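Local coordinates for Tle cognate immunity protein 4 C-terminal domain-containing protein (Pseudomonas aeruginosa PAO1, PDB 4R1D) that probably acts as an immunity protein that binds the type VI secretion lipase effector Tle4 and so protects the bacterium from its own toxin, at residues B[246-249]-B[253-256]; B[194-199]-B[212-217]; B[91-96]-B[117-122]; B[4-9]-B[288-293]; B[140-145]-B[151-156]. One frame throughout, in Å; residues are numbered along the deposited sequence.

Interaction 1 (B[246-249]-B[253-256]); sequences QGKE and TEPN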
# COMPACT_ATOMS: atom_id res chain seq x y z
N GLN B 246 -14.49 -16.34 -15.36
CA GLN B 246 -13.67 -15.29 -15.98
C GLN B 246 -14.45 -14.01 -16.30
O GLN B 246 -13.96 -12.90 -16.06
CB GLN B 246 -12.94 -15.81 -17.23
CG GLN B 246 -11.96 -14.81 -17.84
CD GLN B 246 -10.92 -15.47 -18.73
OE1 GLN B 246 -10.99 -16.67 -19.00
NE2 GLN B 246 -9.95 -14.69 -19.19
N GLY B 247 -15.66 -14.16 -16.82
CA GLY B 247 -16.48 -13.02 -17.18
C GLY B 247 -16.50 -12.72 -18.67
O GLY B 247 -15.62 -13.18 -19.41
N LYS B 248 -17.49 -11.96 -19.10
CA LYS B 248 -17.62 -11.53 -20.49
C LYS B 248 -17.64 -10.01 -20.48
O LYS B 248 -18.09 -9.41 -19.52
CB LYS B 248 -18.93 -12.03 -21.10
CG LYS B 248 -19.17 -13.52 -20.99
CD LYS B 248 -18.27 -14.31 -21.92
CE LYS B 248 -18.70 -15.77 -21.99
NZ LYS B 248 -17.72 -16.60 -22.74
N GLU B 249 -17.17 -9.40 -21.56
CA GLU B 249 -17.13 -7.95 -21.65
C GLU B 249 -18.53 -7.33 -21.75
O GLU B 249 -19.42 -7.88 -22.40
CB GLU B 249 -16.27 -7.51 -22.84
CG GLU B 249 -14.89 -8.14 -22.80
CD GLU B 249 -13.87 -7.39 -23.63
OE1 GLU B 249 -12.66 -7.54 -23.34
OE2 GLU B 249 -14.27 -6.66 -24.57
N THR B 253 -24.75 -9.66 -16.21
CA THR B 253 -25.09 -10.95 -15.61
C THR B 253 -24.03 -12.00 -15.82
O THR B 253 -24.11 -13.10 -15.27
CB THR B 253 -26.47 -11.47 -16.10
OG1 THR B 253 -26.43 -11.67 -17.53
CG2 THR B 253 -27.57 -10.47 -15.76
N GLU B 254 -23.01 -11.67 -16.62
CA GLU B 254 -21.88 -12.56 -16.78
C GLU B 254 -20.60 -11.80 -16.48
O GLU B 254 -19.67 -11.82 -17.28
CB GLU B 254 -21.84 -13.10 -18.20
CG GLU B 254 -23.20 -13.51 -18.74
CD GLU B 254 -23.20 -13.66 -20.24
OE1 GLU B 254 -23.49 -12.66 -20.95
OE2 GLU B 254 -22.91 -14.78 -20.72
N PRO B 255 -20.54 -11.13 -15.32
CA PRO B 255 -19.32 -10.39 -15.00
C PRO B 255 -18.26 -11.36 -14.50
O PRO B 255 -18.52 -12.55 -14.39
CB PRO B 255 -19.76 -9.47 -13.86
CG PRO B 255 -20.79 -10.27 -13.14
CD PRO B 255 -21.53 -11.05 -14.23
N ASN B 256 -17.07 -10.86 -14.21
CA ASN B 256 -16.11 -11.68 -13.51
C ASN B 256 -16.69 -11.97 -12.12
O ASN B 256 -17.23 -11.07 -11.49
CB ASN B 256 -14.79 -10.95 -13.39
CG ASN B 256 -13.79 -11.71 -12.57
OD1 ASN B 256 -13.63 -11.45 -11.38
ND2 ASN B 256 -13.11 -12.67 -13.19
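G247 lies against the 254-256 backbone, its CA 3.9 Å from that of N256, and beside it the amide N of K248 donates to E254 O at 2.8 Å. No side chain stands between the two backbones at G247, whose CA comes within 3.4 Å of E254 O. A second bond is supplied by a side chain: with its CG anti to the backbone N (chi1 175°), N256 carries ND2 to Q246 O, 3.0 Å away. The acceptor lies in the amide plane of N256, while ND2 sits well above the carbonyl plane of Q246. E244 takes another bond from the same ND2. Farther out, K248 CG and E254 CB touch at 3.9 Å, although the charged ends stay apart. Q246 turns its own amide elsewhere, to E187 O. Two bonds, one from the main chain and one from an asparagine, thus close the base of the connection between antiparallel strands 236-245 and 256-263, as in a beta hairpin with a long connecting loop.

Interaction 2 (B[194-199]-B[212-217]); sequences RVDGFV and LRKGKH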
# COMPACT_ATOMS: atom_id res chain seq x y z
N ARG B 194 -3.54 -18.99 -14.03
CA ARG B 194 -2.93 -17.90 -13.28
C ARG B 194 -2.13 -18.38 -12.07
O ARG B 194 -0.99 -17.95 -11.86
CB ARG B 194 -4.02 -16.93 -12.80
CG ARG B 194 -3.56 -15.83 -11.88
CD ARG B 194 -4.77 -15.05 -11.31
NE ARG B 194 -5.77 -14.83 -12.34
CZ ARG B 194 -7.08 -14.95 -12.15
NH1 ARG B 194 -7.55 -15.29 -10.96
NH2 ARG B 194 -7.93 -14.74 -13.16
N VAL B 195 -2.73 -19.27 -11.29
CA VAL B 195 -2.16 -19.63 -9.99
C VAL B 195 -1.36 -20.92 -9.96
O VAL B 195 -0.70 -21.20 -8.98
CB VAL B 195 -3.24 -19.78 -8.89
CG1 VAL B 195 -4.03 -18.52 -8.74
CG2 VAL B 195 -4.14 -20.97 -9.20
N ASP B 196 -1.44 -21.70 -11.03
CA ASP B 196 -0.85 -23.04 -10.99
C ASP B 196 0.65 -23.02 -10.69
O ASP B 196 1.13 -23.80 -9.87
CB ASP B 196 -1.13 -23.82 -12.26
CG ASP B 196 -0.71 -25.26 -12.13
OD1 ASP B 196 -1.36 -26.01 -11.36
OD2 ASP B 196 0.29 -25.65 -12.78
N GLY B 197 1.39 -22.14 -11.37
CA GLY B 197 2.81 -22.01 -11.11
C GLY B 197 3.10 -21.84 -9.63
O GLY B 197 3.92 -22.58 -9.05
N PHE B 198 2.43 -20.88 -9.01
CA PHE B 198 2.66 -20.59 -7.60
C PHE B 198 2.28 -21.79 -6.73
O PHE B 198 3.02 -22.16 -5.82
CB PHE B 198 1.90 -19.34 -7.14
CG PHE B 198 2.34 -18.84 -5.79
CD1 PHE B 198 1.58 -19.07 -4.66
CD2 PHE B 198 3.54 -18.16 -5.65
CE1 PHE B 198 1.99 -18.62 -3.42
CE2 PHE B 198 3.96 -17.70 -4.42
CZ PHE B 198 3.18 -17.93 -3.30
N VAL B 199 1.13 -22.39 -7.02
CA VAL B 199 0.73 -23.57 -6.26
C VAL B 199 1.75 -24.71 -6.40
O VAL B 199 2.13 -25.32 -5.40
CB VAL B 199 -0.68 -24.08 -6.67
CG1 VAL B 199 -1.00 -25.36 -5.93
CG2 VAL B 199 -1.72 -23.01 -6.37
N LEU B 212 -6.35 -30.21 -2.69
CA LEU B 212 -7.53 -31.03 -2.43
C LEU B 212 -8.36 -31.24 -3.68
O LEU B 212 -9.02 -32.27 -3.83
CB LEU B 212 -8.41 -30.41 -1.34
CG LEU B 212 -7.79 -30.21 0.05
CD1 LEU B 212 -8.78 -29.59 1.01
CD2 LEU B 212 -7.27 -31.54 0.60
N ARG B 213 -8.32 -30.27 -4.59
CA ARG B 213 -9.17 -30.29 -5.76
C ARG B 213 -8.72 -29.26 -6.78
O ARG B 213 -8.30 -28.16 -6.42
CB ARG B 213 -10.61 -29.99 -5.32
CG ARG B 213 -11.67 -30.87 -5.94
CD ARG B 213 -13.05 -30.24 -5.75
NE ARG B 213 -13.74 -30.70 -4.55
CZ ARG B 213 -14.83 -30.11 -4.06
NH1 ARG B 213 -15.33 -29.03 -4.66
NH2 ARG B 213 -15.42 -30.58 -2.97
N LYS B 214 -8.80 -29.62 -8.05
CA LYS B 214 -8.49 -28.68 -9.12
C LYS B 214 -9.28 -29.06 -10.36
O LYS B 214 -9.14 -30.17 -10.87
CB LYS B 214 -7.00 -28.67 -9.44
CG LYS B 214 -6.66 -27.91 -10.72
CD LYS B 214 -5.17 -27.95 -11.04
CE LYS B 214 -4.87 -27.15 -12.30
NZ LYS B 214 -3.48 -27.36 -12.79
N GLY B 215 -10.11 -28.15 -10.85
CA GLY B 215 -10.83 -28.41 -12.08
C GLY B 215 -12.08 -27.57 -12.22
O GLY B 215 -12.20 -26.52 -11.59
N LYS B 216 -13.01 -28.04 -13.04
CA LYS B 216 -14.25 -27.30 -13.28
C LYS B 216 -15.22 -27.43 -12.12
O LYS B 216 -15.28 -28.47 -11.46
CB LYS B 216 -14.91 -27.77 -14.57
CG LYS B 216 -13.98 -27.72 -15.77
CD LYS B 216 -14.74 -27.89 -17.07
CE LYS B 216 -13.82 -27.73 -18.27
NZ LYS B 216 -14.56 -27.94 -19.55
N HIS B 217 -15.97 -26.36 -11.87
CA HIS B 217 -17.02 -26.36 -10.86
C HIS B 217 -18.12 -25.43 -11.34
O HIS B 217 -18.30 -24.33 -10.83
CB HIS B 217 -16.50 -25.91 -9.49
CG HIS B 217 -17.50 -26.05 -8.39
ND1 HIS B 217 -17.14 -26.20 -7.06
CD2 HIS B 217 -18.85 -26.07 -8.41
CE1 HIS B 217 -18.23 -26.30 -6.32
NE2 HIS B 217 -19.29 -26.23 -7.12
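D196 and K214 share the buried surface of this contact equally, and they meet through a salt bridge from K214 NZ to D196 OD1, 2.9 Å long. The two backbones stay well apart, the CA atoms of the pair being 9.7 Å from each other, and the lysine covers most of that gap. Its chain is extended throughout, beginning with CG anti to the backbone N (chi1 169°), and it crosses the short aspartate side chain at about a right angle. NZ reaches OD1 from above the carboxylate plane, 69° out of it, and OD2 lies farther off at 4.1 Å. The ammonium group is therefore held chiefly by one oxygen rather than sharing itself between both. The bridge ties helix 191-205 to strand 209-214, which is an outermost strand within the chain and carries a classic beta bulge where L212 and R213 both face L228. OD1 also has a partner on the neighbouring strand 225-233, the hydroxyl of Y227, whose side chain packs against K214, V195 and V199. The same oxygen thus links the helix to two adjacent strands. Since K214 is exposed and D196 partly so, solvent probably screens their attraction to some extent.

Interaction 3 (B[91-96]-B[117-122]); sequences KTYLLD and DREQHA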
# COMPACT_ATOMS: atom_id res chain seq x y z
N LYS B 91 -7.12 18.84 -14.13
CA LYS B 91 -7.88 18.03 -15.08
C LYS B 91 -9.03 17.23 -14.47
O LYS B 91 -9.86 16.69 -15.20
CB LYS B 91 -6.94 17.09 -15.83
CG LYS B 91 -5.75 17.84 -16.42
CD LYS B 91 -4.96 16.97 -17.38
CE LYS B 91 -3.86 17.78 -18.06
NZ LYS B 91 -2.62 17.88 -17.24
N THR B 92 -9.05 17.15 -13.15
CA THR B 92 -10.05 16.35 -12.46
C THR B 92 -10.66 17.07 -11.27
O THR B 92 -9.98 17.81 -10.54
CB THR B 92 -9.50 14.98 -11.97
OG1 THR B 92 -8.45 15.19 -11.02
CG2 THR B 92 -8.98 14.16 -13.16
N TYR B 93 -11.96 16.83 -11.09
CA TYR B 93 -12.71 17.29 -9.94
C TYR B 93 -12.94 16.11 -9.01
O TYR B 93 -12.78 14.96 -9.40
CB TYR B 93 -14.11 17.75 -10.38
CG TYR B 93 -14.16 18.87 -11.39
CD1 TYR B 93 -13.44 20.04 -11.21
CD2 TYR B 93 -14.96 18.76 -12.52
CE1 TYR B 93 -13.52 21.07 -12.15
CE2 TYR B 93 -15.04 19.78 -13.45
CZ TYR B 93 -14.32 20.93 -13.26
OH TYR B 93 -14.41 21.93 -14.20
N LEU B 94 -13.34 16.43 -7.79
CA LEU B 94 -13.98 15.47 -6.91
C LEU B 94 -15.46 15.80 -6.97
O LEU B 94 -15.86 16.95 -6.76
CB LEU B 94 -13.48 15.68 -5.49
CG LEU B 94 -13.88 14.65 -4.44
CD1 LEU B 94 -13.43 13.25 -4.86
CD2 LEU B 94 -13.28 15.05 -3.10
N LEU B 95 -16.27 14.79 -7.27
CA LEU B 95 -17.72 14.94 -7.24
C LEU B 95 -18.26 14.06 -6.12
O LEU B 95 -18.21 12.84 -6.19
CB LEU B 95 -18.34 14.54 -8.57
CG LEU B 95 -19.87 14.56 -8.62
CD1 LEU B 95 -20.40 15.93 -8.24
CD2 LEU B 95 -20.37 14.13 -9.99
N ASP B 96 -18.75 14.72 -5.07
CA ASP B 96 -19.28 14.03 -3.89
C ASP B 96 -20.81 14.01 -3.97
O ASP B 96 -21.46 15.01 -3.64
CB ASP B 96 -18.82 14.79 -2.65
CG ASP B 96 -19.05 14.03 -1.35
OD1 ASP B 96 -19.46 12.86 -1.44
OD2 ASP B 96 -18.80 14.61 -0.27
N ASP B 117 -13.43 17.71 -18.49
CA ASP B 117 -14.05 17.67 -19.81
C ASP B 117 -15.10 16.55 -19.92
O ASP B 117 -15.63 16.30 -21.00
CB ASP B 117 -13.00 17.57 -20.92
CG ASP B 117 -12.27 16.25 -20.93
OD1 ASP B 117 -12.49 15.43 -20.01
OD2 ASP B 117 -11.46 16.03 -21.85
N ARG B 118 -15.40 15.91 -18.79
CA ARG B 118 -16.47 14.92 -18.76
C ARG B 118 -17.59 15.28 -17.80
O ARG B 118 -18.40 14.43 -17.44
CB ARG B 118 -15.91 13.54 -18.39
CG ARG B 118 -14.91 13.01 -19.41
CD ARG B 118 -14.53 11.58 -19.12
NE ARG B 118 -13.37 11.20 -19.90
CZ ARG B 118 -13.20 10.01 -20.46
NH1 ARG B 118 -14.13 9.08 -20.31
NH2 ARG B 118 -12.09 9.75 -21.15
N GLU B 119 -17.63 16.55 -17.39
CA GLU B 119 -18.55 16.98 -16.34
C GLU B 119 -20.02 16.71 -16.65
O GLU B 119 -20.75 16.21 -15.79
CB GLU B 119 -18.36 18.45 -15.99
CG GLU B 119 -19.22 18.88 -14.80
CD GLU B 119 -19.11 20.35 -14.45
OE1 GLU B 119 -18.21 21.03 -14.99
OE2 GLU B 119 -19.93 20.83 -13.64
N GLN B 120 -20.46 17.06 -17.85
CA GLN B 120 -21.87 16.88 -18.22
C GLN B 120 -22.24 15.40 -18.17
O GLN B 120 -23.34 15.04 -17.75
CB GLN B 120 -22.14 17.42 -19.63
CG GLN B 120 -21.87 18.90 -19.80
CD GLN B 120 -21.84 19.31 -21.27
OE1 GLN B 120 -20.79 19.29 -21.91
NE2 GLN B 120 -23.00 19.66 -21.82
N HIS B 121 -21.32 14.55 -18.63
CA HIS B 121 -21.55 13.12 -18.63
C HIS B 121 -21.71 12.59 -17.20
O HIS B 121 -22.61 11.81 -16.91
CB HIS B 121 -20.42 12.38 -19.33
CG HIS B 121 -20.56 10.89 -19.28
ND1 HIS B 121 -21.65 10.23 -19.82
CD2 HIS B 121 -19.78 9.93 -18.74
CE1 HIS B 121 -21.52 8.93 -19.62
NE2 HIS B 121 -20.40 8.73 -18.96
N ALA B 122 -20.81 13.02 -16.32
CA ALA B 122 -20.92 12.65 -14.90
C ALA B 122 -22.26 13.08 -14.33
O ALA B 122 -22.92 12.34 -13.60
CB ALA B 122 -19.78 13.27 -14.11
O HOH W 1 -10.38 16.93 -18.07
O HOH W 2 -16.16 21.20 -16.57
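Y93 and L95 on strand 92-100 face E119 and A122 in the first turn of helix 119-132, making a buried strand-to-helix contact that is part apolar and part bridged by water. The apolar part is small: L95 CD2 meets A122 CB at 4.2 Å. At the other pair, E119 OE1 approaches Y93 CE2 obliquely at 3.7 Å, with the carboxylate and ring planes 79° apart. A water joins their polar ends, donating to E119 OE1 at 2.6 Å and accepting from Y93 OH at 3.0 Å; it lies in the plane of the tyrosine ring, at its edge. The helix follows strand 107-115, the antiparallel neighbour of 92-100, and packs on the antiparallel strands of the N-terminal domain, an alpha-on-beta arrangement in which L82 touches Y93, L95 and E119. E119 reaches inward with its CG anti to the backbone N (chi1 -174°), and a salt bridge from OE2 to R70 helps to fix the carboxylate. Near the start of the helix a second water lies 2.9 Å from K91 O, probably donating to it, and accepts from D117 N at 3.2 Å. Around this end, K91 NZ pairs with E405 of the other chain.

Interaction 4 (B[4-9]-B[288-293]); sequences TGWITH and WDTIVD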
# COMPACT_ATOMS: atom_id res chain seq x y z
N THR B 4 -30.92 -25.68 7.03
CA THR B 4 -32.00 -25.18 7.86
C THR B 4 -31.63 -23.81 8.41
O THR B 4 -30.61 -23.64 9.08
CB THR B 4 -32.32 -26.14 9.02
OG1 THR B 4 -32.90 -27.34 8.50
CG2 THR B 4 -33.30 -25.49 9.99
N GLY B 5 -32.46 -22.81 8.11
CA GLY B 5 -32.24 -21.47 8.61
C GLY B 5 -31.29 -20.61 7.78
O GLY B 5 -31.12 -19.43 8.07
N TRP B 6 -30.66 -21.20 6.77
CA TRP B 6 -29.79 -20.42 5.89
C TRP B 6 -30.58 -19.29 5.25
O TRP B 6 -31.79 -19.40 5.06
CB TRP B 6 -29.13 -21.30 4.82
CG TRP B 6 -27.99 -22.10 5.34
CD1 TRP B 6 -27.92 -22.76 6.53
CD2 TRP B 6 -26.73 -22.30 4.69
NE1 TRP B 6 -26.70 -23.38 6.66
CE2 TRP B 6 -25.95 -23.11 5.54
CE3 TRP B 6 -26.18 -21.88 3.48
CZ2 TRP B 6 -24.65 -23.50 5.21
CZ3 TRP B 6 -24.90 -22.27 3.16
CH2 TRP B 6 -24.15 -23.08 4.01
N ILE B 7 -29.88 -18.20 4.92
CA ILE B 7 -30.52 -17.00 4.39
C ILE B 7 -30.03 -16.70 2.97
O ILE B 7 -28.82 -16.68 2.71
CB ILE B 7 -30.19 -15.78 5.28
CG1 ILE B 7 -30.69 -16.01 6.71
CG2 ILE B 7 -30.78 -14.49 4.71
CD1 ILE B 7 -30.22 -14.96 7.71
N THR B 8 -30.97 -16.47 2.07
CA THR B 8 -30.64 -16.07 0.70
C THR B 8 -30.44 -14.55 0.65
O THR B 8 -31.34 -13.79 0.99
CB THR B 8 -31.75 -16.49 -0.29
OG1 THR B 8 -31.85 -17.92 -0.32
CG2 THR B 8 -31.47 -15.95 -1.69
N HIS B 9 -29.24 -14.13 0.23
CA HIS B 9 -28.86 -12.73 0.22
C HIS B 9 -28.76 -12.23 -1.22
O HIS B 9 -28.34 -12.96 -2.11
CB HIS B 9 -27.50 -12.53 0.89
CG HIS B 9 -27.48 -12.87 2.35
ND1 HIS B 9 -27.74 -11.94 3.33
CD2 HIS B 9 -27.22 -14.03 2.99
CE1 HIS B 9 -27.65 -12.52 4.52
NE2 HIS B 9 -27.33 -13.79 4.34
N TRP B 288 -17.78 -25.07 1.84
CA TRP B 288 -17.41 -24.50 0.55
C TRP B 288 -18.40 -24.85 -0.57
O TRP B 288 -18.97 -23.97 -1.21
CB TRP B 288 -16.00 -24.99 0.19
CG TRP B 288 -15.56 -24.71 -1.22
CD1 TRP B 288 -15.46 -25.61 -2.24
CD2 TRP B 288 -15.13 -23.45 -1.75
NE1 TRP B 288 -15.00 -24.99 -3.38
CE2 TRP B 288 -14.78 -23.67 -3.10
CE3 TRP B 288 -15.00 -22.16 -1.21
CZ2 TRP B 288 -14.30 -22.64 -3.93
CZ3 TRP B 288 -14.53 -21.14 -2.04
CH2 TRP B 288 -14.19 -21.39 -3.38
N ASP B 289 -18.62 -26.14 -0.81
CA ASP B 289 -19.54 -26.56 -1.86
C ASP B 289 -20.95 -26.03 -1.65
O ASP B 289 -21.61 -25.61 -2.60
CB ASP B 289 -19.58 -28.08 -1.99
CG ASP B 289 -18.36 -28.65 -2.67
OD1 ASP B 289 -17.78 -27.95 -3.52
OD2 ASP B 289 -17.97 -29.79 -2.34
N THR B 290 -21.41 -26.07 -0.41
CA THR B 290 -22.77 -25.65 -0.12
C THR B 290 -22.97 -24.17 -0.46
O THR B 290 -23.96 -23.79 -1.10
CB THR B 290 -23.15 -25.96 1.35
OG1 THR B 290 -22.95 -27.36 1.59
CG2 THR B 290 -24.60 -25.59 1.63
N ILE B 291 -22.03 -23.33 -0.05
CA ILE B 291 -22.10 -21.91 -0.39
C ILE B 291 -21.96 -21.65 -1.89
O ILE B 291 -22.77 -20.94 -2.48
CB ILE B 291 -21.03 -21.09 0.36
CG1 ILE B 291 -21.34 -21.06 1.86
CG2 ILE B 291 -21.01 -19.67 -0.16
CD1 ILE B 291 -20.27 -20.37 2.68
N VAL B 292 -20.92 -22.20 -2.50
CA VAL B 292 -20.65 -21.91 -3.91
C VAL B 292 -21.80 -22.41 -4.79
O VAL B 292 -22.22 -21.73 -5.71
CB VAL B 292 -19.30 -22.53 -4.35
CG1 VAL B 292 -19.16 -22.55 -5.87
CG2 VAL B 292 -18.14 -21.75 -3.70
N ASP B 293 -22.32 -23.58 -4.48
CA ASP B 293 -23.40 -24.14 -5.29
C ASP B 293 -24.70 -23.33 -5.17
O ASP B 293 -25.64 -23.55 -5.93
CB ASP B 293 -23.64 -25.60 -4.93
CG ASP B 293 -22.57 -26.52 -5.49
OD1 ASP B 293 -21.95 -26.18 -6.52
OD2 ASP B 293 -22.35 -27.59 -4.89
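W6 points the six-membered end of its indole at helix 281-292, where CH2 meets T290 CG2 at 3.5 Å and CZ3 meets I291 CG1 at 4.0 Å. Both aliphatic groups reach the ring obliquely. The side chain of I291 crosses that of W6 at about a right angle, whereas T290 is set at a slant to it and presents its methyl. That presentation follows from the threonine torsion: CG2 is anti to the backbone N and is the branch that touches the tryptophan, while OG1 lies beside the N and bonds back to E286 O, one turn earlier in the helix. A polar residue can in this way offer an apolar surface across the contact. The methyl is shared by two ring carbons of W6, T290 CG2 being 3.7 Å from CZ3 as well. Behind the indole, T4 O lies at the ring edge, in its plane, and P19 and D17 also touch the side chain. I291 extends the apolar patch to I16 and L18 of strand 14-18. W6 thus joins the residue position just before strand 7-11 to a helix almost at the other end of the modelled chain, an aromatic contact of a helix packed beside a small antiparallel sheet.

Interaction 5 (B[140-145]-B[151-156]); sequences EIPSEP and HAYIAG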
# COMPACT_ATOMS: atom_id res chain seq x y z
N GLU B 140 -35.30 -8.36 1.17
CA GLU B 140 -36.25 -8.45 0.08
C GLU B 140 -35.53 -8.72 -1.24
O GLU B 140 -34.58 -8.03 -1.58
CB GLU B 140 -37.07 -7.16 -0.02
CG GLU B 140 -38.14 -7.21 -1.08
CD GLU B 140 -38.90 -5.89 -1.21
OE1 GLU B 140 -38.45 -4.87 -0.64
OE2 GLU B 140 -39.96 -5.90 -1.86
N ILE B 141 -36.01 -9.72 -1.98
CA ILE B 141 -35.44 -10.08 -3.28
C ILE B 141 -36.26 -9.45 -4.41
O ILE B 141 -37.38 -9.87 -4.67
CB ILE B 141 -35.44 -11.60 -3.45
CG1 ILE B 141 -34.68 -12.26 -2.30
CG2 ILE B 141 -34.86 -11.99 -4.83
CD1 ILE B 141 -34.63 -13.80 -2.37
N PRO B 142 -35.70 -8.44 -5.08
CA PRO B 142 -36.48 -7.74 -6.11
C PRO B 142 -36.70 -8.61 -7.35
O PRO B 142 -35.79 -9.29 -7.80
CB PRO B 142 -35.59 -6.55 -6.48
CG PRO B 142 -34.66 -6.38 -5.30
CD PRO B 142 -34.42 -7.77 -4.80
N SER B 143 -37.92 -8.58 -7.89
CA SER B 143 -38.18 -9.28 -9.13
C SER B 143 -37.88 -8.38 -10.33
O SER B 143 -37.75 -8.86 -11.46
CB SER B 143 -39.63 -9.78 -9.18
OG SER B 143 -40.54 -8.70 -9.14
N GLU B 144 -37.76 -7.08 -10.09
CA GLU B 144 -37.34 -6.13 -11.13
C GLU B 144 -35.83 -6.25 -11.36
O GLU B 144 -35.09 -6.55 -10.42
CB GLU B 144 -37.70 -4.70 -10.71
CG GLU B 144 -37.02 -3.60 -11.53
CD GLU B 144 -37.53 -2.18 -11.21
OE1 GLU B 144 -37.92 -1.91 -10.06
OE2 GLU B 144 -37.53 -1.34 -12.13
N PRO B 145 -35.37 -6.04 -12.60
CA PRO B 145 -33.92 -6.04 -12.88
C PRO B 145 -33.22 -4.93 -12.12
O PRO B 145 -33.79 -3.85 -11.93
CB PRO B 145 -33.85 -5.75 -14.38
CG PRO B 145 -35.19 -6.18 -14.92
CD PRO B 145 -36.17 -5.89 -13.82
N HIS B 151 -30.15 -1.95 1.49
CA HIS B 151 -31.46 -1.30 1.60
C HIS B 151 -32.05 -0.79 0.28
O HIS B 151 -33.05 -0.07 0.29
CB HIS B 151 -31.39 -0.13 2.59
CG HIS B 151 -30.92 -0.52 3.95
ND1 HIS B 151 -31.73 -1.15 4.87
CD2 HIS B 151 -29.72 -0.37 4.55
CE1 HIS B 151 -31.05 -1.37 5.98
NE2 HIS B 151 -29.82 -0.91 5.81
N ALA B 152 -31.46 -1.15 -0.84
CA ALA B 152 -31.95 -0.64 -2.10
C ALA B 152 -31.46 -1.44 -3.29
O ALA B 152 -30.73 -2.42 -3.14
CB ALA B 152 -31.57 0.84 -2.25
N TYR B 153 -31.87 -1.02 -4.48
CA TYR B 153 -31.27 -1.53 -5.70
C TYR B 153 -31.32 -0.48 -6.79
O TYR B 153 -32.23 0.35 -6.84
CB TYR B 153 -31.93 -2.82 -6.17
CG TYR B 153 -33.38 -2.68 -6.59
CD1 TYR B 153 -34.40 -2.68 -5.64
CD2 TYR B 153 -33.72 -2.60 -7.93
CE1 TYR B 153 -35.73 -2.56 -6.03
CE2 TYR B 153 -35.04 -2.49 -8.32
CZ TYR B 153 -36.04 -2.48 -7.38
OH TYR B 153 -37.34 -2.37 -7.80
N ILE B 154 -30.33 -0.52 -7.66
CA ILE B 154 -30.28 0.40 -8.78
C ILE B 154 -31.04 -0.25 -9.91
O ILE B 154 -30.59 -1.23 -10.50
CB ILE B 154 -28.82 0.69 -9.16
CG1 ILE B 154 -28.06 1.23 -7.95
CG2 ILE B 154 -28.76 1.67 -10.34
CD1 ILE B 154 -26.56 1.32 -8.11
N ALA B 155 -32.24 0.26 -10.19
CA ALA B 155 -33.13 -0.40 -11.12
C ALA B 155 -32.66 -0.24 -12.57
O ALA B 155 -32.09 0.78 -12.94
CB ALA B 155 -34.56 0.14 -10.96
N GLY B 156 -32.91 -1.27 -13.38
CA GLY B 156 -32.57 -1.22 -14.78
C GLY B 156 -31.63 -2.34 -15.18
O GLY B 156 -31.16 -3.11 -14.35
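Y153 leaves strand 152-155 toward the loop 140-145, and its ring and hydroxyl meet P142, E144 and P145 there. Its CB sets out with CG between the backbone N and the carbonyl carbon (chi1 65°), which turns the ring under P142. CG and CD1 then run beneath the proline, CD1 lying 3.7 Å from P142 CG. Next, CE1 is 4.0 Å from P142 CB, and that carbon stands 4.1 Å from the ring centroid, only 13° off the normal, a CH-pi contact over one face. On the other flank CE2 comes to 3.4 Å from E144 OE1, and P145 O lies obliquely beyond it. The strand is the middle one of a small antiparallel sheet, between 133-135 and 146-149, and the loop folds back over it after leaving 133-135. At the tip, Y153 OH donates to E144 OE1 in a very short hydrogen bond, 2.4 Å as modelled, a length that is doubtful as a precise value. The glutamate comes in at the ring edge and crosses the tyrosine at about a right angle, its carboxylate plane turned 70° from the ring. Its other oxygen, E144 OE2, rests 3.5 Å from A155 CB. A backbone bond from G156 N to P145 O, 3.1 Å long, holds the loop just past the end of the strand. From near the end of the modelled chain, R298 donates to the carbonyl oxygens of P142 and E144.

In the fold
Interaction 4 encloses the other four along the chain and touches two of them. It meets interaction 2 through a salt bridge, R213 NH2 to D289 OD2 at 2.7 Å, and a probable hydrogen bond, H217 NE2 to D293 OD1 at 2.7 Å; with interaction 5 it shares only packing of T8 CG2 on I141 CD1 at 3.9 Å. Interaction 1 stays separate, its nearest atoms about 6 Å from interaction 2 and about 8 Å from interaction 5. Interaction 3, in the N-terminal domain, lies about 42 Å from interaction 2, centre to centre. Yet segments of interactions 1, 2 and 3 all touch the other chain of the complex, so its contacts span both the N-terminal and C-terminal domains.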